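Local atomic coordinates of colicin-D (PDB entry 5ZNM), a protein that inhibits protein synthesis in Escherichia coli and closely related bacteria as a polypeptide toxin, whose central and C-terminal tRNase domains make up this structure. Residues Glu17-Ala22 with Thr272-Val277; Leu50-Ser55 with Phe262-Pro267; Thr353-Ile358 with Gly368-Pro373; Val334-Tyr339 with Val347-Asn352; Asn123-Phe128 with Met280-Leu285. One frame throughout, in Å; residues are numbered along the deposited sequence.

Interaction 1 (Glu17-Ala22 with Thr272-Val277); sequences ELFSKA and TGVEAV
F19 and V274 make the tight part of this contact. Their side chains slide past each other in opposite directions, and F19 CD1 lies 3.6 Å from V274 CG1. V274 CG1 stands anti to the carbonyl carbon (chi1 -61°), a setting that turns this methyl to the helix, where A22 CB meets it from the next turn at 4.0 Å. F19 CE1 also comes to G273 O at 3.5 Å; the carbonyl oxygen sits at the ring edge, near the ring plane. W265 of strand 262-267 packs on both A22 and V274.

The other side is looser. L18 CD1 reaches no nearer than 4.0 Å to G273 CA, and the CB of T272 points away from the helix. Both residues remain partly exposed, although the second subunit comes close: its G224 packs on L18, and its Q227 donates from NE2 to T272 O. No hydrogen bond joins the two segments. Helix 17-22 runs nearly parallel to strand 274-277, at 22° with the axes 9.6 Å apart, an apolar alpha/beta packing of the end of helix 3-22, the first helix of this chain, against the start of a sheet strand in the central domain.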
# COMPACT_ATOMS: atom_id res chain seq x y z
N GLU A 17 -2.30 5.46 -28.93
CA GLU A 17 -2.87 6.80 -29.03
C GLU A 17 -2.90 7.50 -27.68
O GLU A 17 -2.61 8.71 -27.59
CB GLU A 17 -4.28 6.72 -29.62
CG GLU A 17 -4.27 6.43 -31.11
CD GLU A 17 -5.67 6.33 -31.70
OE1 GLU A 17 -6.63 6.09 -30.94
OE2 GLU A 17 -5.79 6.49 -32.93
N LEU A 18 -3.28 6.79 -26.61
CA LEU A 18 -3.26 7.39 -25.27
C LEU A 18 -1.85 7.73 -24.85
O LEU A 18 -1.59 8.80 -24.29
CB LEU A 18 -3.88 6.44 -24.24
CG LEU A 18 -5.40 6.35 -24.19
CD1 LEU A 18 -5.83 5.13 -23.38
CD2 LEU A 18 -5.97 7.62 -23.58
N PHE A 19 -0.92 6.79 -25.06
CA PHE A 19 0.47 7.03 -24.69
C PHE A 19 1.02 8.22 -25.45
O PHE A 19 1.77 9.03 -24.89
CB PHE A 19 1.33 5.80 -24.97
CG PHE A 19 1.27 4.73 -23.89
CD1 PHE A 19 0.18 4.62 -23.03
CD2 PHE A 19 2.31 3.82 -23.78
CE1 PHE A 19 0.15 3.63 -22.07
CE2 PHE A 19 2.28 2.81 -22.82
CZ PHE A 19 1.21 2.73 -21.95
N SER A 20 0.66 8.36 -26.73
CA SER A 20 1.16 9.48 -27.52
C SER A 20 0.72 10.81 -26.93
O SER A 20 1.53 11.73 -26.76
CB SER A 20 0.70 9.37 -28.97
OG SER A 20 1.19 10.49 -29.70
N LYS A 21 -0.57 10.95 -26.63
CA LYS A 21 -1.06 12.20 -26.05
C LYS A 21 -0.45 12.47 -24.68
O LYS A 21 -0.24 13.63 -24.32
CB LYS A 21 -2.58 12.17 -25.92
CG LYS A 21 -3.31 12.04 -27.24
CD LYS A 21 -4.81 12.11 -26.99
CE LYS A 21 -5.54 10.95 -27.64
NZ LYS A 21 -7.02 11.16 -27.65
N ALA A 22 -0.17 11.42 -23.92
CA ALA A 22 0.33 11.54 -22.56
C ALA A 22 1.84 11.66 -22.48
O ALA A 22 2.37 11.86 -21.39
CB ALA A 22 -0.12 10.33 -21.72
N THR A 272 -2.37 -0.61 -20.10
CA THR A 272 -2.90 -0.31 -21.42
C THR A 272 -3.51 1.08 -21.52
O THR A 272 -3.91 1.49 -22.61
CB THR A 272 -3.96 -1.36 -21.81
OG1 THR A 272 -4.97 -1.42 -20.78
CG2 THR A 272 -3.30 -2.72 -21.95
N GLY A 273 -3.61 1.79 -20.40
CA GLY A 273 -4.09 3.16 -20.37
C GLY A 273 -3.14 4.02 -19.56
O GLY A 273 -2.00 3.61 -19.32
N VAL A 274 -3.57 5.21 -19.13
CA VAL A 274 -2.67 6.16 -18.48
C VAL A 274 -3.34 6.79 -17.27
O VAL A 274 -4.56 6.81 -17.14
CB VAL A 274 -2.20 7.29 -19.45
CG1 VAL A 274 -1.43 6.71 -20.63
CG2 VAL A 274 -3.38 8.10 -19.95
N GLU A 275 -2.50 7.31 -16.36
CA GLU A 275 -2.99 8.01 -15.18
C GLU A 275 -2.08 9.19 -14.89
O GLU A 275 -0.86 9.10 -15.03
CB GLU A 275 -3.06 7.10 -13.94
CG GLU A 275 -1.77 6.40 -13.60
CD GLU A 275 -1.86 5.63 -12.28
OE1 GLU A 275 -2.91 5.00 -12.00
OE2 GLU A 275 -0.87 5.65 -11.53
N ALA A 276 -2.70 10.30 -14.49
CA ALA A 276 -1.96 11.52 -14.19
C ALA A 276 -1.48 11.49 -12.74
O ALA A 276 -2.21 11.08 -11.84
CB ALA A 276 -2.83 12.75 -14.43
N VAL A 277 -0.24 11.94 -12.53
CA VAL A 277 0.40 11.95 -11.22
C VAL A 277 0.79 13.40 -10.91
O VAL A 277 1.45 14.05 -11.72
CB VAL A 277 1.65 11.05 -11.21
CG1 VAL A 277 2.27 10.97 -9.82
CG2 VAL A 277 1.32 9.66 -11.73

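Interaction 2 (Leu50-Ser55 with Phe262-Pro267)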
# COMPACT_ATOMS: atom_id res chain seq x y z
N LEU A 50 11.09 8.90 -9.17
CA LEU A 50 9.69 8.51 -9.25
C LEU A 50 9.60 7.08 -9.77
O LEU A 50 10.25 6.74 -10.76
CB LEU A 50 8.92 9.44 -10.18
CG LEU A 50 8.71 10.88 -9.77
CD1 LEU A 50 8.40 11.75 -10.98
CD2 LEU A 50 7.58 10.92 -8.73
N ASN A 51 8.78 6.26 -9.13
CA ASN A 51 8.49 4.93 -9.65
C ASN A 51 7.17 4.97 -10.39
O ASN A 51 6.24 5.66 -9.97
CB ASN A 51 8.46 3.90 -8.52
CG ASN A 51 9.82 3.62 -7.95
OD1 ASN A 51 10.84 3.83 -8.62
ND2 ASN A 51 9.86 3.14 -6.70
N ASN A 52 7.07 4.23 -11.50
CA ASN A 52 5.80 4.15 -12.20
C ASN A 52 4.90 3.02 -11.67
O ASN A 52 4.19 2.37 -12.44
CB ASN A 52 6.02 4.01 -13.71
CG ASN A 52 6.26 5.37 -14.39
OD1 ASN A 52 6.44 5.45 -15.61
ND2 ASN A 52 6.27 6.42 -13.61
N THR A 53 4.94 2.77 -10.37
CA THR A 53 3.95 1.94 -9.69
C THR A 53 2.58 2.60 -9.77
O THR A 53 2.37 3.68 -9.23
CB THR A 53 4.38 1.78 -8.23
OG1 THR A 53 5.77 1.43 -8.19
CG2 THR A 53 3.54 0.71 -7.53
N ALA A 54 1.63 1.95 -10.43
CA ALA A 54 0.38 2.63 -10.73
C ALA A 54 -0.44 2.87 -9.47
O ALA A 54 -0.46 2.03 -8.56
CB ALA A 54 -0.44 1.84 -11.75
N SER A 55 -1.13 4.01 -9.43
CA SER A 55 -2.08 4.33 -8.36
C SER A 55 -1.40 4.39 -7.00
O SER A 55 -1.99 4.04 -5.99
CB SER A 55 -3.24 3.34 -8.32
OG SER A 55 -4.00 3.42 -9.52
N PHE A 262 4.36 19.70 -10.43
CA PHE A 262 4.02 19.44 -11.82
C PHE A 262 3.15 18.20 -11.89
O PHE A 262 2.92 17.52 -10.89
CB PHE A 262 5.29 19.27 -12.68
CG PHE A 262 6.14 18.07 -12.30
CD1 PHE A 262 7.10 18.17 -11.29
CD2 PHE A 262 6.01 16.86 -12.98
CE1 PHE A 262 7.90 17.09 -10.95
CE2 PHE A 262 6.79 15.76 -12.65
CZ PHE A 262 7.75 15.88 -11.63
N ILE A 263 2.66 17.91 -13.09
CA ILE A 263 1.93 16.69 -13.38
C ILE A 263 2.65 15.95 -14.50
O ILE A 263 3.19 16.58 -15.42
CB ILE A 263 0.46 17.01 -13.76
CG1 ILE A 263 -0.27 17.52 -12.51
CG2 ILE A 263 -0.25 15.79 -14.34
CD1 ILE A 263 -1.61 18.16 -12.79
N TYR A 264 2.74 14.62 -14.38
CA TYR A 264 3.19 13.80 -15.49
C TYR A 264 2.28 12.57 -15.58
O TYR A 264 1.49 12.29 -14.66
CB TYR A 264 4.67 13.39 -15.36
CG TYR A 264 4.92 12.18 -14.50
CD1 TYR A 264 4.67 12.21 -13.12
CD2 TYR A 264 5.41 11.02 -15.05
CE1 TYR A 264 4.90 11.09 -12.33
CE2 TYR A 264 5.64 9.89 -14.27
CZ TYR A 264 5.39 9.93 -12.92
OH TYR A 264 5.62 8.80 -12.16
N TRP A 265 2.37 11.86 -16.70
CA TRP A 265 1.56 10.67 -16.94
C TRP A 265 2.40 9.40 -16.85
O TRP A 265 3.55 9.40 -17.30
CB TRP A 265 0.92 10.73 -18.33
CG TRP A 265 -0.05 11.83 -18.51
CD1 TRP A 265 0.22 13.09 -18.95
CD2 TRP A 265 -1.45 11.77 -18.26
NE1 TRP A 265 -0.93 13.83 -18.98
CE2 TRP A 265 -1.98 13.04 -18.57
CE3 TRP A 265 -2.32 10.77 -17.80
CZ2 TRP A 265 -3.33 13.34 -18.44
CZ3 TRP A 265 -3.67 11.06 -17.68
CH2 TRP A 265 -4.16 12.35 -17.99
N ARG A 266 1.84 8.34 -16.28
CA ARG A 266 2.42 7.01 -16.27
C ARG A 266 1.36 6.01 -16.70
O ARG A 266 0.16 6.31 -16.67
CB ARG A 266 2.97 6.60 -14.89
CG ARG A 266 1.92 6.54 -13.77
CD ARG A 266 2.58 6.23 -12.39
NE ARG A 266 1.63 6.42 -11.29
CZ ARG A 266 1.97 6.79 -10.06
NH1 ARG A 266 3.25 6.99 -9.74
NH2 ARG A 266 1.03 6.97 -9.14
N PRO A 267 1.77 4.81 -17.13
CA PRO A 267 0.77 3.79 -17.47
C PRO A 267 -0.10 3.46 -16.27
O PRO A 267 0.32 3.57 -15.11
CB PRO A 267 1.61 2.59 -17.91
CG PRO A 267 2.92 3.17 -18.37
CD PRO A 267 3.14 4.36 -17.42
O HOH W 1 2.60 1.98 -14.41
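L50 and Y264 reach toward each other tip to tip, L50 CD1 lying 3.8 Å from Y264 CE1, while the same methyl approaches the edge of the F262 ring at CZ. N51 turns its side chain away to T232 and contributes its backbone: R266 NH1 gives N51 O a weak hydrogen bond of 3.3 Å, bent to 123° at the hydrogen. The N52 amide touches both Y264 and R266. N52 ND2 lies in the plane of the Y264 ring, at its edge, and 2.9 Å from Y264 OH, but the angle is too poor for a hydrogen bond; on the R266 side it lies 3.5 Å from R266 CB. A water donates to both N52 O and P267 O, bridging the backbones. Here the chain leaves strand 49-51 of a mixed sheet and passes across strand 262-267, one edge strand within this chain of the five-stranded antiparallel sheet, so the contact ties two sheets of the central domain together. T53 O sits over the centre of one face of the R266 guanidinium, 3.2 Å from R266 CZ, while R266 NE is held by a salt bridge to E275 and R266 NH2 bonds to S56 O. A54 follows with CB 3.9 Å from P267 O. At S55 the backbone N lies near R266 NH2 without bonding to it and instead hydrogen-bonds to E275 OE2.

Interaction 3 (Thr353-Ile358 with Gly368-Pro373)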
# COMPACT_ATOMS: atom_id res chain seq x y z
N THR A 353 36.95 36.84 7.47
CA THR A 353 35.76 37.60 7.80
C THR A 353 35.44 37.59 9.29
O THR A 353 34.64 38.42 9.73
CB THR A 353 34.54 37.05 7.07
OG1 THR A 353 34.27 35.74 7.56
CG2 THR A 353 34.79 36.99 5.54
N MET A 354 36.03 36.66 10.05
CA MET A 354 35.74 36.42 11.47
C MET A 354 34.33 35.93 11.71
O MET A 354 33.85 35.96 12.85
CB MET A 354 36.02 37.66 12.32
CG MET A 354 37.42 38.21 12.13
SD MET A 354 38.66 37.23 12.96
CE MET A 354 38.24 37.57 14.67
N ASN A 355 33.65 35.43 10.68
CA ASN A 355 32.30 34.93 10.86
C ASN A 355 32.31 33.50 11.40
O ASN A 355 33.22 32.71 11.12
CB ASN A 355 31.53 34.98 9.53
CG ASN A 355 31.08 36.40 9.19
OD1 ASN A 355 31.07 37.28 10.05
ND2 ASN A 355 30.70 36.63 7.92
N VAL A 356 31.30 33.19 12.21
CA VAL A 356 31.02 31.82 12.61
C VAL A 356 29.65 31.44 12.08
O VAL A 356 28.75 32.28 11.97
CB VAL A 356 31.05 31.64 14.15
CG1 VAL A 356 32.47 31.81 14.67
CG2 VAL A 356 30.12 32.66 14.80
N VAL A 357 29.48 30.15 11.78
CA VAL A 357 28.18 29.55 11.48
C VAL A 357 28.05 28.30 12.34
O VAL A 357 28.98 27.49 12.41
CB VAL A 357 28.03 29.21 9.98
CG1 VAL A 357 26.80 28.29 9.76
CG2 VAL A 357 27.92 30.51 9.13
N ILE A 358 26.90 28.17 13.03
CA ILE A 358 26.63 27.05 13.93
C ILE A 358 25.76 26.02 13.22
O ILE A 358 24.67 26.35 12.74
CB ILE A 358 25.94 27.50 15.22
CG1 ILE A 358 26.69 28.64 15.91
CG2 ILE A 358 25.71 26.26 16.18
CD1 ILE A 358 25.81 29.39 16.92
N GLY A 368 24.45 32.29 12.86
CA GLY A 368 25.81 32.72 12.60
C GLY A 368 25.92 34.22 12.77
O GLY A 368 24.92 34.94 12.76
N TRP A 369 27.17 34.68 12.91
CA TRP A 369 27.43 36.09 13.18
C TRP A 369 28.94 36.33 13.11
O TRP A 369 29.73 35.40 12.95
CB TRP A 369 26.87 36.54 14.53
CG TRP A 369 27.39 35.82 15.77
CD1 TRP A 369 28.55 36.09 16.46
CD2 TRP A 369 26.75 34.76 16.48
NE1 TRP A 369 28.66 35.25 17.55
CE2 TRP A 369 27.57 34.42 17.58
CE3 TRP A 369 25.55 34.04 16.29
CZ2 TRP A 369 27.24 33.40 18.48
CZ3 TRP A 369 25.22 33.03 17.20
CH2 TRP A 369 26.07 32.72 18.27
N LYS A 370 29.31 37.61 13.21
CA LYS A 370 30.72 38.01 13.17
C LYS A 370 31.30 38.09 14.58
O LYS A 370 30.74 38.77 15.44
CB LYS A 370 30.90 39.35 12.46
CG LYS A 370 32.37 39.70 12.18
CD LYS A 370 32.54 40.96 11.31
CE LYS A 370 31.78 40.85 9.97
NZ LYS A 370 32.19 39.66 9.11
N ILE A 371 32.43 37.42 14.79
CA ILE A 371 33.14 37.47 16.06
C ILE A 371 33.78 38.85 16.23
O ILE A 371 34.42 39.37 15.30
CB ILE A 371 34.22 36.38 16.13
CG1 ILE A 371 33.61 34.98 16.03
CG2 ILE A 371 35.07 36.55 17.39
CD1 ILE A 371 32.61 34.70 17.14
N ASN A 372 33.63 39.44 17.42
CA ASN A 372 34.35 40.64 17.81
C ASN A 372 35.57 40.21 18.64
O ASN A 372 35.41 39.86 19.83
CB ASN A 372 33.45 41.59 18.61
CG ASN A 372 34.18 42.86 19.07
OD1 ASN A 372 35.37 43.02 18.86
ND2 ASN A 372 33.44 43.78 19.68
N PRO A 373 36.78 40.24 18.09
CA PRO A 373 37.95 39.74 18.83
C PRO A 373 38.35 40.62 19.99
O PRO A 373 39.16 40.18 20.82
CB PRO A 373 39.06 39.74 17.77
CG PRO A 373 38.66 40.85 16.84
CD PRO A 373 37.15 40.76 16.76
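The last beta hairpin of the tRNase domain, strands 355-359 and 365-370, pairs V356 with W369 at its antiparallel hydrogen-bonded position. V356 N donates to W369 O at 2.8 Å and W369 N returns a bond to V356 O; further on, I371 N binds M354 O. V356 CG2 rests over one face of the indole, 4.0 Å from the centroid of the five-membered ring and 7° off its normal, a CH-pi contact. I358 CD1 approaches the six-membered ring obliquely, at 3.6 Å from W369 CH2. Beside this, V356 CG1 meets I371 CG1 at 3.6 Å, the two side chains crossing at about a right angle.

K370 is bent at chi3 and chi4, and its ammonium grips two oxygens: K370 NZ lies 2.8 Å from T353 O and 2.8 Å from N355 OD1, standing 42° above the amide plane of the latter. T353 OG1 accepts from N355 N in an ST turn that leads into the strand. M354 CE packs on the P373 ring.

Helix 376-384 lies against M354, V356, I371 and P373, helix 314-329 against N355 and V357, and strand 346-349 continues the sheet beside strand 355-359.

Interaction 4 (Val334-Tyr339 with Val347-Asn352)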
# COMPACT_ATOMS: atom_id res chain seq x y z
N VAL A 334 37.10 26.79 8.71
CA VAL A 334 37.52 25.59 9.42
C VAL A 334 36.53 25.30 10.54
O VAL A 334 35.90 26.21 11.08
CB VAL A 334 38.94 25.74 10.00
CG1 VAL A 334 39.97 25.91 8.88
CG2 VAL A 334 38.98 26.94 10.99
N GLU A 335 36.42 24.01 10.90
CA GLU A 335 35.68 23.66 12.10
C GLU A 335 36.48 24.11 13.32
O GLU A 335 37.68 23.82 13.43
CB GLU A 335 35.44 22.15 12.17
CG GLU A 335 34.66 21.75 13.41
CD GLU A 335 34.53 20.24 13.56
OE1 GLU A 335 34.88 19.52 12.61
OE2 GLU A 335 34.08 19.80 14.64
N LYS A 336 35.83 24.81 14.24
CA LYS A 336 36.53 25.38 15.38
C LYS A 336 35.53 25.46 16.53
O LYS A 336 34.74 26.40 16.60
CB LYS A 336 37.13 26.74 15.04
CG LYS A 336 37.79 27.49 16.25
CD LYS A 336 38.16 28.92 15.84
CE LYS A 336 38.67 29.75 17.04
NZ LYS A 336 39.97 29.24 17.61
N GLY A 337 35.56 24.45 17.40
CA GLY A 337 34.82 24.52 18.64
C GLY A 337 33.36 24.13 18.51
O GLY A 337 32.93 23.40 17.60
N THR A 338 32.58 24.64 19.46
CA THR A 338 31.20 24.19 19.63
C THR A 338 30.40 25.30 20.28
O THR A 338 30.95 26.24 20.87
CB THR A 338 31.13 22.91 20.47
OG1 THR A 338 29.78 22.42 20.49
CG2 THR A 338 31.58 23.20 21.90
N TYR A 339 29.07 25.19 20.18
CA TYR A 339 28.14 26.15 20.77
C TYR A 339 27.45 25.47 21.95
O TYR A 339 26.62 24.57 21.75
CB TYR A 339 27.16 26.65 19.71
CG TYR A 339 26.16 27.70 20.17
CD1 TYR A 339 26.59 28.95 20.60
CD2 TYR A 339 24.80 27.44 20.16
CE1 TYR A 339 25.69 29.91 21.01
CE2 TYR A 339 23.88 28.40 20.57
CZ TYR A 339 24.34 29.64 20.99
OH TYR A 339 23.46 30.61 21.41
N VAL A 347 30.95 24.41 15.15
CA VAL A 347 31.07 25.81 14.74
C VAL A 347 32.10 25.89 13.62
O VAL A 347 33.18 25.30 13.72
CB VAL A 347 31.47 26.72 15.93
CG1 VAL A 347 31.63 28.14 15.46
CG2 VAL A 347 30.43 26.65 17.08
N TYR A 348 31.76 26.62 12.56
CA TYR A 348 32.62 26.78 11.39
C TYR A 348 33.06 28.23 11.30
O TYR A 348 32.22 29.12 11.16
CB TYR A 348 31.91 26.32 10.11
CG TYR A 348 31.66 24.83 10.18
CD1 TYR A 348 32.67 23.92 9.89
CD2 TYR A 348 30.43 24.34 10.59
CE1 TYR A 348 32.45 22.56 9.99
CE2 TYR A 348 30.20 22.99 10.69
CZ TYR A 348 31.21 22.10 10.40
OH TYR A 348 30.98 20.75 10.51
N PHE A 349 34.36 28.46 11.44
CA PHE A 349 34.93 29.79 11.61
C PHE A 349 35.74 30.17 10.39
O PHE A 349 36.46 29.33 9.83
CB PHE A 349 35.82 29.82 12.86
CG PHE A 349 36.57 31.10 13.05
CD1 PHE A 349 35.91 32.27 13.36
CD2 PHE A 349 37.95 31.13 12.94
CE1 PHE A 349 36.62 33.47 13.58
CE2 PHE A 349 38.67 32.33 13.15
CZ PHE A 349 38.00 33.49 13.47
N ASN A 350 35.62 31.43 9.95
CA ASN A 350 36.49 31.94 8.90
C ASN A 350 37.43 32.98 9.49
O ASN A 350 36.96 33.98 10.04
CB ASN A 350 35.68 32.54 7.75
CG ASN A 350 36.56 32.94 6.59
OD1 ASN A 350 37.19 33.99 6.62
ND2 ASN A 350 36.61 32.10 5.56
N PRO A 351 38.76 32.81 9.40
CA PRO A 351 39.67 33.76 10.04
C PRO A 351 39.81 35.09 9.32
O PRO A 351 40.43 36.01 9.87
CB PRO A 351 41.01 33.00 10.03
CG PRO A 351 40.90 32.07 8.87
CD PRO A 351 39.46 31.66 8.81
N ASN A 352 39.26 35.24 8.12
CA ASN A 352 39.36 36.50 7.41
C ASN A 352 38.15 37.39 7.66
O ASN A 352 38.29 38.56 8.02
CB ASN A 352 39.52 36.26 5.91
CG ASN A 352 40.68 35.36 5.59
OD1 ASN A 352 40.55 34.40 4.84
ND2 ASN A 352 41.83 35.66 6.17
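V347 O accepts the shortest bond of the contact, 2.7 Å from K336 N and nearly straight at 171°, and E335 CA adds a CA-H...O contact to the same oxygen. Two more backbone bonds, V334 N to F349 O and F349 N to V334 O, close the hydrogen-bonded pair V334/F349. Past K336 the pairing slackens: V347 N reaches G337 O only weakly, at 3.3 Å, where the backbone of G337 takes a positive phi.

K336 and F349 lie side by side and point the same way. K336 CG is anti to the backbone N (chi1 175°), and farther along the aliphatic chain CD comes 3.7 Å from F349 CD2, oblique to the ring. Helix 376-384 takes up the K336 ammonium and carbonyl, K336 NZ donating to L382 O and K336 O bonding to Y381 OH. On the other face, E335 crosses Y348 obliquely, with E335 CB 3.7 Å from Y348 CE1. V347 CG2 packs against the backbone of T338, 3.5 Å from T338 C, and more loosely on Y339 CB.

Beyond the paired residues, N350 OD1 accepts from N352 N at 2.8 Å in an Asx turn, the donor standing above the amide plane, 35° out of it; T353 N bonds to the same oxygen. Strands 334-335 and 346-349 form a beta hairpin whose first strand is an outermost strand, within this chain, of the four-stranded antiparallel sheet of the tRNase domain.

Interaction 5 (Asn123-Phe128 with Met280-Leu285)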
# COMPACT_ATOMS: atom_id res chain seq x y z
N ASN A 123 21.84 20.04 0.77
CA ASN A 123 21.94 18.68 1.29
C ASN A 123 20.81 17.80 0.78
O ASN A 123 21.01 16.94 -0.07
CB ASN A 123 21.93 18.67 2.83
CG ASN A 123 23.29 18.34 3.43
OD1 ASN A 123 24.31 18.76 2.97
ND2 ASN A 123 23.31 17.56 4.47
N LEU A 124 19.61 18.06 1.29
CA LEU A 124 18.52 17.09 1.32
C LEU A 124 17.31 17.65 0.57
O LEU A 124 16.78 18.70 0.94
CB LEU A 124 18.18 16.78 2.78
CG LEU A 124 17.10 15.81 3.26
CD1 LEU A 124 15.71 16.46 3.25
CD2 LEU A 124 17.12 14.52 2.44
N GLU A 125 16.87 16.95 -0.48
CA GLU A 125 15.68 17.33 -1.23
C GLU A 125 14.64 16.22 -1.14
O GLU A 125 14.97 15.06 -0.87
CB GLU A 125 16.03 17.65 -2.70
CG GLU A 125 17.10 18.77 -2.86
CD GLU A 125 17.19 19.32 -4.29
OE1 GLU A 125 16.50 18.80 -5.18
OE2 GLU A 125 17.93 20.29 -4.52
N ALA A 126 13.37 16.58 -1.37
CA ALA A 126 12.26 15.66 -1.15
C ALA A 126 11.18 15.86 -2.21
O ALA A 126 11.04 16.93 -2.80
CB ALA A 126 11.64 15.83 0.24
N MET A 127 10.39 14.80 -2.41
CA MET A 127 9.45 14.75 -3.52
C MET A 127 8.29 13.86 -3.11
O MET A 127 8.50 12.72 -2.68
CB MET A 127 10.12 14.20 -4.78
CG MET A 127 9.22 14.10 -6.00
SD MET A 127 10.15 13.65 -7.49
CE MET A 127 10.78 12.05 -6.98
N PHE A 128 7.07 14.39 -3.21
CA PHE A 128 5.86 13.69 -2.81
C PHE A 128 4.92 13.64 -4.00
O PHE A 128 4.76 14.63 -4.72
CB PHE A 128 5.18 14.42 -1.63
CG PHE A 128 3.98 13.69 -1.08
CD1 PHE A 128 4.14 12.57 -0.28
CD2 PHE A 128 2.70 14.12 -1.36
CE1 PHE A 128 3.03 11.89 0.23
CE2 PHE A 128 1.59 13.45 -0.85
CZ PHE A 128 1.76 12.34 -0.06
N MET A 280 5.12 17.05 -6.07
CA MET A 280 5.44 18.26 -5.31
C MET A 280 6.85 18.13 -4.76
O MET A 280 7.24 17.07 -4.27
CB MET A 280 4.46 18.46 -4.13
CG MET A 280 3.01 18.66 -4.51
SD MET A 280 1.86 18.05 -3.26
CE MET A 280 1.50 16.38 -3.83
N LEU A 281 7.61 19.22 -4.84
CA LEU A 281 8.99 19.21 -4.39
C LEU A 281 9.16 20.17 -3.22
O LEU A 281 8.28 20.99 -2.92
CB LEU A 281 9.96 19.58 -5.52
CG LEU A 281 10.55 18.40 -6.31
CD1 LEU A 281 9.55 17.88 -7.29
CD2 LEU A 281 11.84 18.78 -7.02
N ASN A 282 10.27 20.01 -2.50
CA ASN A 282 10.56 20.94 -1.42
C ASN A 282 10.79 22.34 -1.95
O ASN A 282 11.31 22.54 -3.06
CB ASN A 282 11.80 20.49 -0.63
CG ASN A 282 13.03 20.39 -1.49
OD1 ASN A 282 13.20 19.40 -2.22
ND2 ASN A 282 13.90 21.40 -1.43
N ASP A 283 10.38 23.32 -1.15
CA ASP A 283 10.82 24.70 -1.35
C ASP A 283 12.35 24.73 -1.49
O ASP A 283 13.05 24.06 -0.72
CB ASP A 283 10.38 25.54 -0.15
CG ASP A 283 10.57 27.04 -0.36
OD1 ASP A 283 11.72 27.49 -0.52
OD2 ASP A 283 9.55 27.77 -0.34
N PRO A 284 12.90 25.50 -2.44
CA PRO A 284 14.36 25.57 -2.57
C PRO A 284 15.06 25.92 -1.27
O PRO A 284 16.22 25.53 -1.06
CB PRO A 284 14.57 26.66 -3.63
CG PRO A 284 13.32 26.69 -4.40
CD PRO A 284 12.22 26.31 -3.47
N LEU A 285 14.39 26.64 -0.38
CA LEU A 285 15.03 27.10 0.85
C LEU A 285 14.84 26.12 2.00
O LEU A 285 15.39 26.36 3.08
CB LEU A 285 14.49 28.47 1.25
CG LEU A 285 14.81 29.65 0.32
CD1 LEU A 285 14.03 30.89 0.76
CD2 LEU A 285 16.33 29.93 0.28
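F128 and M280 form an antiparallel hydrogen-bonded pair where strand 126-131 meets strand 274-281, both inner strands of the five-stranded antiparallel sheet of the central domain. Its backbone bonds are F128 N to M280 O, at 2.9 Å, and M280 N to F128 O. M127 and L281 follow as the non-hydrogen-bonded pair, with a CA-H...O contact from M127 CA to M280 O. At A126 the pairing goes on through one more backbone bond, N282 N to A126 O, and then passes to a side chain.

That side chain is the amide of N282. The N282 CB points toward strand 126-131 and CG lies between the backbone N and the carbonyl carbon (chi1 59°); N282 OD1 accepts from A126 N at 3.0 Å with an angle of 168° at the hydrogen. The donor stands 43° above the amide plane. N282 ND2 turns instead to D283 O, 2.9 Å away. E125 CB comes within 3.4 Å of N282 OD1, while the E125 carboxylate leaves the contact for a salt bridge with R207.

The apolar contacts lie on both faces of the sheet. M127 CG and L281 CD1 meet at 4.0 Å on one, the side chains lying side by side; on the other, M280 CE touches the edge of the F128 ring, 3.6 Å from F128 CD2.

Beyond the strand end an Asx turn follows, in which L285 N donates to the anti lone pair of D283 OD1 at 2.8 Å.

In the fold
Interactions 1, 2 and 5 belong to the central domain and share its five-stranded antiparallel sheet. Strand 274-281 serves interaction 1 at its start and interaction 5 at its end, 27 Å between centres, and neighbours strand 262-267 of interaction 2. Along the chain interaction 2 is nested inside interaction 1, whereas interaction 5 crosses both; residues from its segments touch those of interaction 2. Interactions 1 and 2 also meet the second subunit. Interactions 4 and 3 come later, in that order, 8 Å apart between centres in one sheet of the tRNase domain. Their centres lie 45 to 55 Å from interactions 1 and 2, so the two sheets lie well apart, while segment 280-285 of interaction 5 touches helix 314-329 beside the tRNase sheet.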